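Local coordinates for DUAL specificity protein phosphatase 14 (Homo sapiens, PDB 2WGP) that dephosphorylates phosphotyrosine, phosphoserine and phosphothreonine in proteins, inactivating the MAP kinases ERK, JNK and p38 and damping T-cell receptor signalling through TAB1, at residues L133-Y137 and W154-I158; F34-G38 and A112-A118. All coordinates share one frame; numbering follows the deposited sequence.

In the fold
Both contacts are buried, but they lie in different layers of the phosphatase domain, their centres about 16 Å apart and their nearest atoms about 6 Å apart. Contact 2 is the more central: it sets strand 33-36 of the mixed sheet against the phosphate-binding loop and the start of helix 116-129. Contact 1 joins helices 133-143 and 151-165, farther from the centre of the chain. Helix 116-129 links the two, because its later residues I122 and M126 touch L133 of contact 1. The chemistry differs accordingly: contact 1 is apolar and aromatic, whereas contact 2 combines leucine packing with a cradle of N-H groups around an anion.

Contact 1: L133-Y137 and W154-I158; sequences LLEAY and WRQLI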
ATOM      1  N   LEU A 133     -16.896   3.750  24.534  1.00 22.53           N
ATOM      2  CA  LEU A 133     -17.114   3.104  23.245  1.00 22.35           C
ATOM      3  C   LEU A 133     -17.610   1.652  23.390  1.00 22.04           C
ATOM      4  O   LEU A 133     -18.518   1.237  22.669  1.00 21.48           O
ATOM      5  CB  LEU A 133     -15.834   3.131  22.420  1.00 22.04           C
ATOM      6  CG  LEU A 133     -15.837   2.468  21.060  1.00 21.59           C
ATOM      7  CD1 LEU A 133     -17.018   2.976  20.197  1.00 24.80           C
ATOM      8  CD2 LEU A 133     -14.489   2.743  20.378  1.00 21.98           C
ATOM      9  N   LEU A 134     -17.036   0.892  24.325  1.00 22.75           N
ATOM     10  CA  LEU A 134     -17.475  -0.490  24.525  1.00 23.47           C
ATOM     11  C   LEU A 134     -18.962  -0.517  24.956  1.00 23.99           C
ATOM     12  O   LEU A 134     -19.762  -1.294  24.414  1.00 22.63           O
ATOM     13  CB  LEU A 134     -16.594  -1.207  25.548  1.00 23.60           C
ATOM     14  CG  LEU A 134     -16.966  -2.645  25.878  1.00 23.61           C
ATOM     15  CD1 LEU A 134     -17.014  -3.542  24.617  1.00 20.73           C
ATOM     16  CD2 LEU A 134     -16.016  -3.223  26.972  1.00 23.43           C
ATOM     17  N   GLU A 135     -19.328   0.349  25.900  1.00 23.95           N
ATOM     18  CA  GLU A 135     -20.718   0.418  26.365  1.00 25.08           C
ATOM     19  C   GLU A 135     -21.672   0.865  25.252  1.00 23.99           C
ATOM     20  O   GLU A 135     -22.770   0.344  25.146  1.00 22.74           O
ATOM     21  CB  GLU A 135     -20.889   1.387  27.544  1.00 25.77           C
ATOM     22  CG  GLU A 135     -20.205   1.058  28.839  1.00 29.65           C
ATOM     23  CD  GLU A 135     -20.399   2.191  29.920  1.00 33.04           C
ATOM     24  OE1 GLU A 135     -19.725   3.284  29.875  1.00 33.06           O
ATOM     25  OE2 GLU A 135     -21.241   1.972  30.828  1.00 37.48           O
ATOM     26  N   ALA A 136     -21.234   1.841  24.451  1.00 23.23           N
ATOM     27  CA  ALA A 136     -22.029   2.408  23.361  1.00 23.33           C
ATOM     28  C   ALA A 136     -22.298   1.337  22.282  1.00 22.90           C
ATOM     29  O   ALA A 136     -23.412   1.185  21.815  1.00 23.55           O
ATOM     30  CB  ALA A 136     -21.313   3.658  22.757  1.00 21.85           C
ATOM     31  N   TYR A 137     -21.258   0.587  21.924  1.00 23.95           N
ATOM     32  CA  TYR A 137     -21.391  -0.597  21.066  1.00 24.29           C
ATOM     33  C   TYR A 137     -22.377  -1.610  21.633  1.00 24.23           C
ATOM     34  O   TYR A 137     -23.320  -2.011  20.941  1.00 24.98           O
ATOM     35  CB  TYR A 137     -19.997  -1.207  20.811  1.00 24.85           C
ATOM     36  CG  TYR A 137     -20.010  -2.491  20.021  1.00 24.59           C
ATOM     37  CD1 TYR A 137     -20.362  -2.509  18.667  1.00 24.30           C
ATOM     38  CD2 TYR A 137     -19.674  -3.685  20.637  1.00 24.01           C
ATOM     39  CE1 TYR A 137     -20.372  -3.730  17.950  1.00 25.07           C
ATOM     40  CE2 TYR A 137     -19.664  -4.878  19.943  1.00 27.60           C
ATOM     41  CZ  TYR A 137     -20.004  -4.901  18.615  1.00 25.32           C
ATOM     42  OH  TYR A 137     -19.992  -6.113  17.963  1.00 25.94           O
ATOM     43  N   TRP A 154     -14.364   1.663  12.926  1.00 21.43           N
ATOM     44  CA  TRP A 154     -13.816   1.358  14.245  1.00 21.91           C
ATOM     45  C   TRP A 154     -12.583   2.198  14.613  1.00 22.00           C
ATOM     46  O   TRP A 154     -12.548   2.747  15.703  1.00 22.63           O
ATOM     47  CB  TRP A 154     -13.540  -0.145  14.410  1.00 21.50           C
ATOM     48  CG  TRP A 154     -14.752  -0.866  14.885  1.00 21.76           C
ATOM     49  CD1 TRP A 154     -15.546  -1.684  14.160  1.00 22.31           C
ATOM     50  CD2 TRP A 154     -15.317  -0.812  16.199  1.00 19.50           C
ATOM     51  NE1 TRP A 154     -16.574  -2.159  14.932  1.00 24.06           N
ATOM     52  CE2 TRP A 154     -16.465  -1.631  16.190  1.00 23.12           C
ATOM     53  CE3 TRP A 154     -14.968  -0.143  17.385  1.00 21.51           C
ATOM     54  CZ2 TRP A 154     -17.268  -1.815  17.324  1.00 23.61           C
ATOM     55  CZ3 TRP A 154     -15.763  -0.346  18.518  1.00 21.51           C
ATOM     56  CH2 TRP A 154     -16.895  -1.172  18.473  1.00 22.24           C
ATOM     57  N   ARG A 155     -11.588   2.276  13.733  1.00 22.78           N
ATOM     58  CA  ARG A 155     -10.418   3.165  13.945  1.00 23.43           C
ATOM     59  C   ARG A 155     -10.874   4.596  14.262  1.00 23.44           C
ATOM     60  O   ARG A 155     -10.387   5.225  15.192  1.00 21.91           O
ATOM     61  CB  ARG A 155      -9.474   3.185  12.739  1.00 23.78           C
ATOM     62  CG  ARG A 155      -8.751   1.888  12.491  1.00 29.14           C
ATOM     63  CD  ARG A 155      -7.612   2.048  11.472  1.00 34.06           C
ATOM     64  NE  ARG A 155      -8.061   2.337  10.104  1.00 38.64           N
ATOM     65  CZ  ARG A 155      -8.412   1.436   9.175  1.00 42.12           C
ATOM     66  NH1 ARG A 155      -8.406   0.128   9.434  1.00 44.67           N
ATOM     67  NH2 ARG A 155      -8.785   1.861   7.973  1.00 42.58           N
ATOM     68  N   GLN A 156     -11.871   5.062  13.529  1.00 22.86           N
ATOM     69  CA  GLN A 156     -12.339   6.432  13.682  1.00 23.40           C
ATOM     70  C   GLN A 156     -13.099   6.616  14.987  1.00 23.15           C
ATOM     71  O   GLN A 156     -12.915   7.624  15.678  1.00 24.67           O
ATOM     72  CB  GLN A 156     -13.168   6.847  12.458  1.00 22.59           C
ATOM     73  CG  GLN A 156     -12.359   6.894  11.158  1.00 23.86           C
ATOM     74  CD  GLN A 156     -13.175   7.289   9.944  1.00 24.13           C
ATOM     75  OE1 GLN A 156     -13.838   8.335   9.949  1.00 23.81           O
ATOM     76  NE2 GLN A 156     -13.100   6.482   8.867  1.00 26.70           N
ATOM     77  N   LEU A 157     -13.947   5.641  15.344  1.00 23.84           N
ATOM     78  CA  LEU A 157     -14.642   5.662  16.646  1.00 23.41           C
ATOM     79  C   LEU A 157     -13.681   5.661  17.835  1.00 22.63           C
ATOM     80  O   LEU A 157     -13.930   6.333  18.842  1.00 21.77           O
ATOM     81  CB  LEU A 157     -15.576   4.447  16.778  1.00 23.51           C
ATOM     82  CG  LEU A 157     -16.888   4.532  16.004  1.00 23.27           C
ATOM     83  CD1 LEU A 157     -17.561   3.191  15.985  1.00 21.74           C
ATOM     84  CD2 LEU A 157     -17.801   5.639  16.550  1.00 22.81           C
ATOM     85  N   ILE A 158     -12.604   4.887  17.719  1.00 22.53           N
ATOM     86  CA  ILE A 158     -11.591   4.765  18.780  1.00 22.62           C
ATOM     87  C   ILE A 158     -10.876   6.100  18.988  1.00 22.76           C
ATOM     88  O   ILE A 158     -10.663   6.518  20.119  1.00 21.31           O
ATOM     89  CB  ILE A 158     -10.563   3.639  18.508  1.00 22.87           C
ATOM     90  CG1 ILE A 158     -11.206   2.264  18.721  1.00 22.00           C
ATOM     91  CG2 ILE A 158      -9.326   3.798  19.450  1.00 21.18           C
ATOM     92  CD1 ILE A 158     -10.448   1.050  18.068  1.00 21.15           C
TER
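Helix segments L133-Y137 and W154-I158 run at 128° to each other with axes 11.9 Å apart at their closest, and their backbones come closest at L133 and I158. This is a helix-helix contact of the C-terminal helical part of the protein tyrosine phosphatase domain, and at such a separation large side chains must span the gap. W154 and L133 do most of this, the indole reaching across to L133 and Y137. The six-membered ring of W154 meets Y137 in a T-shaped stack, the indole presenting its edge to the phenol face with centroids 5.1 Å apart and planes at 69°. CZ2 and CH2 of the indole supply that edge, lying over the CD1 and CG side of the tyrosine ring. Y137 is swung into place by its first torsion, which sets CG anti to the backbone N (chi1 176°).

L133 fills the space beside the indole. Its CG lies 3.8 Å from W154 CZ3. Of its two methyls, CD1 is 4.0 Å from L157 CB, while CD2 comes closest to I158 CG1, at 3.7 Å. L133 also packs on I122 and M126 of helix 116-129, so it sits where three helices meet.

No hydrogen bond joins the two segments, and the polar ends of both aromatic residues are held by helix 182-188: Y137 OH bonds to E187 and W154 NE1 to Y184. These bonds are likely to limit how far the rings can shift against each other. The closest approach between the two segments is within the stack, 3.4 Å from W154 CZ2 to Y137 CD1.

Contact 2: F34-G38 and A112-A118; sequences FLGRG and AGVSRSA. With PO4 (phosphate ion), chain C.
L35 of strand 33-36 packs against G113, S117 and A118, where the P-loop of the cysteine phosphatases, which carries the nucleophile C110 and ends at R116, runs into helix 116-129. L35 extends away from its own amide (chi1 172°), which brings CD1 to 3.7 Å from A118 CA and lays CD2 beside G113 O. S117 OG, 3.5 Å from L35 CG, is buried with no hydrogen-bond partner in the model, although the S117 side chain also touches C110. G113 has positive phi and fits closely against G36 and R37; a CB here would press on G36 C and R37 N. R37 touches the loop with the base of its side chain, CG lying 3.4 Å from A112 O.

On its inner side the loop grips a phosphate ion, probably from the crystallisation liquor, in the site where a substrate phosphate would be expected. The N-H groups of V114 and S115 converge on O3, and that of A112 points almost straight at O2 (174°). R116 bends at chi3 (-71°) and turns the edge of its guanidinium to the ion, NE to O1 and NH2 to O2, while E61 and L77 hold NH1. A leucine here would probably cost O1 and O2 their side-chain donors and leave E61 without its salt-bridge mate. O1 receives both R116 N at 2.9 Å and R116 NE at 2.8 Å.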
ATOM      1  N   PHE A  34     -33.587   6.481  16.561  1.00 24.23           N
ATOM      2  CA  PHE A  34     -33.795   5.187  15.962  1.00 24.72           C
ATOM      3  C   PHE A  34     -32.741   4.964  14.883  1.00 24.72           C
ATOM      4  O   PHE A  34     -32.259   5.917  14.245  1.00 24.89           O
ATOM      5  CB  PHE A  34     -35.185   5.101  15.345  1.00 24.18           C
ATOM      6  CG  PHE A  34     -36.296   5.293  16.341  1.00 24.95           C
ATOM      7  CD1 PHE A  34     -36.992   4.184  16.849  1.00 25.83           C
ATOM      8  CD2 PHE A  34     -36.656   6.569  16.771  1.00 25.54           C
ATOM      9  CE1 PHE A  34     -38.028   4.358  17.772  1.00 24.96           C
ATOM     10  CE2 PHE A  34     -37.676   6.736  17.708  1.00 25.95           C
ATOM     11  CZ  PHE A  34     -38.352   5.626  18.204  1.00 23.89           C
ATOM     12  N   LEU A  35     -32.415   3.695  14.665  1.00 25.44           N
ATOM     13  CA  LEU A  35     -31.473   3.268  13.638  1.00 26.37           C
ATOM     14  C   LEU A  35     -32.198   2.321  12.678  1.00 26.59           C
ATOM     15  O   LEU A  35     -32.996   1.466  13.109  1.00 25.37           O
ATOM     16  CB  LEU A  35     -30.322   2.530  14.317  1.00 29.03           C
ATOM     17  CG  LEU A  35     -29.231   1.794  13.560  1.00 28.53           C
ATOM     18  CD1 LEU A  35     -28.199   1.259  14.519  1.00 30.69           C
ATOM     19  CD2 LEU A  35     -29.784   0.672  12.682  1.00 34.98           C
ATOM     20  N   GLY A  36     -31.920   2.445  11.383  1.00 26.65           N
ATOM     21  CA  GLY A  36     -32.581   1.593  10.420  1.00 27.68           C
ATOM     22  C   GLY A  36     -31.894   1.358   9.087  1.00 27.48           C
ATOM     23  O   GLY A  36     -30.894   1.996   8.743  1.00 26.62           O
ATOM     24  N   ARG A  37     -32.476   0.403   8.364  1.00 28.86           N
ATOM     25  CA  ARG A  37     -32.273   0.201   6.937  1.00 28.87           C
ATOM     26  C   ARG A  37     -33.001   1.233   6.128  1.00 30.10           C
ATOM     27  O   ARG A  37     -34.050   1.743   6.545  1.00 29.05           O
ATOM     28  CB  ARG A  37     -32.872  -1.149   6.517  1.00 29.46           C
ATOM     29  CG  ARG A  37     -32.175  -2.302   7.075  1.00 29.11           C
ATOM     30  CD  ARG A  37     -32.452  -3.595   6.319  1.00 27.27           C
ATOM     31  NE  ARG A  37     -33.583  -4.343   6.872  1.00 26.30           N
ATOM     32  CZ  ARG A  37     -34.759  -4.546   6.272  1.00 27.28           C
ATOM     33  NH1 ARG A  37     -35.027  -4.061   5.080  1.00 27.78           N
ATOM     34  NH2 ARG A  37     -35.690  -5.261   6.883  1.00 27.95           N
ATOM     35  N   GLY A  38     -32.501   1.483   4.918  1.00 31.49           N
ATOM     36  CA  GLY A  38     -33.085   2.525   4.052  1.00 32.73           C
ATOM     37  C   GLY A  38     -34.527   2.226   3.689  1.00 32.99           C
ATOM     38  O   GLY A  38     -35.332   3.132   3.585  1.00 33.18           O
ATOM     39  N   ALA A 112     -28.097  -1.079   4.875  1.00 22.33           N
ATOM     40  CA  ALA A 112     -28.249  -2.336   5.603  1.00 22.64           C
ATOM     41  C   ALA A 112     -28.564  -2.189   7.086  1.00 22.21           C
ATOM     42  O   ALA A 112     -28.904  -3.161   7.738  1.00 22.66           O
ATOM     43  CB  ALA A 112     -26.969  -3.208   5.404  1.00 21.38           C
ATOM     44  N   GLY A 113     -28.472  -0.985   7.633  1.00 23.08           N
ATOM     45  CA  GLY A 113     -28.633  -0.813   9.066  1.00 23.06           C
ATOM     46  C   GLY A 113     -27.559  -1.523   9.894  1.00 22.88           C
ATOM     47  O   GLY A 113     -27.792  -1.854  11.061  1.00 23.46           O
ATOM     48  N   VAL A 114     -26.377  -1.717   9.309  1.00 22.12           N
ATOM     49  CA  VAL A 114     -25.302  -2.497   9.906  1.00 21.76           C
ATOM     50  C   VAL A 114     -24.058  -1.665  10.327  1.00 21.83           C
ATOM     51  O   VAL A 114     -23.491  -1.865  11.414  1.00 21.53           O
ATOM     52  CB  VAL A 114     -24.894  -3.644   8.908  1.00 21.25           C
ATOM     53  CG1 VAL A 114     -23.595  -4.314   9.303  1.00 21.96           C
ATOM     54  CG2 VAL A 114     -25.995  -4.686   8.809  1.00 21.32           C
ATOM     55  N   SER A 115     -23.616  -0.756   9.455  1.00 22.46           N
ATOM     56  CA  SER A 115     -22.308  -0.117   9.586  1.00 21.92           C
ATOM     57  C   SER A 115     -22.381   1.421   9.686  1.00 22.23           C
ATOM     58  O   SER A 115     -22.107   1.979  10.752  1.00 21.49           O
ATOM     59  CB  SER A 115     -21.392  -0.567   8.443  1.00 22.61           C
ATOM     60  OG  SER A 115     -20.120   0.068   8.495  1.00 22.85           O
ATOM     61  N   ARG A 116     -22.794   2.097   8.620  1.00 21.88           N
ATOM     62  CA  ARG A 116     -22.788   3.569   8.620  1.00 22.54           C
ATOM     63  C   ARG A 116     -23.676   4.168   9.729  1.00 21.44           C
ATOM     64  O   ARG A 116     -23.209   4.995  10.519  1.00 21.96           O
ATOM     65  CB  ARG A 116     -23.186   4.149   7.249  1.00 22.29           C
ATOM     66  CG  ARG A 116     -22.095   4.067   6.182  1.00 23.53           C
ATOM     67  CD  ARG A 116     -22.633   4.401   4.801  1.00 22.31           C
ATOM     68  NE  ARG A 116     -23.499   3.335   4.301  1.00 24.03           N
ATOM     69  CZ  ARG A 116     -23.972   3.263   3.057  1.00 22.49           C
ATOM     70  NH1 ARG A 116     -23.724   4.208   2.162  1.00 23.50           N
ATOM     71  NH2 ARG A 116     -24.770   2.272   2.735  1.00 21.35           N
ATOM     72  N   SER A 117     -24.950   3.783   9.777  1.00 21.54           N
ATOM     73  CA  SER A 117     -25.874   4.322  10.787  1.00 21.15           C
ATOM     74  C   SER A 117     -25.476   3.948  12.215  1.00 21.21           C
ATOM     75  O   SER A 117     -25.508   4.804  13.120  1.00 21.90           O
ATOM     76  CB  SER A 117     -27.329   3.966  10.482  1.00 21.07           C
ATOM     77  OG  SER A 117     -27.575   2.577  10.525  1.00 21.90           O
ATOM     78  N   ALA A 118     -25.098   2.693  12.419  1.00 20.94           N
ATOM     79  CA  ALA A 118     -24.663   2.218  13.745  1.00 21.01           C
ATOM     80  C   ALA A 118     -23.489   3.029  14.231  1.00 20.61           C
ATOM     81  O   ALA A 118     -23.409   3.358  15.420  1.00 20.46           O
ATOM     82  CB  ALA A 118     -24.260   0.720  13.679  1.00 21.64           C
TER
HETATM   83  P   PO4 C 200     -24.341  -0.094   5.623  1.00 19.16           P
HETATM   84  O1  PO4 C 200     -23.448   1.072   5.944  1.00 17.20           O
HETATM   85  O2  PO4 C 200     -25.415   0.138   4.598  1.00 17.27           O
HETATM   86  O3  PO4 C 200     -25.075  -0.523   6.892  1.00 19.72           O
HETATM   87  O4  PO4 C 200     -23.505  -1.296   5.181  1.00 19.98           O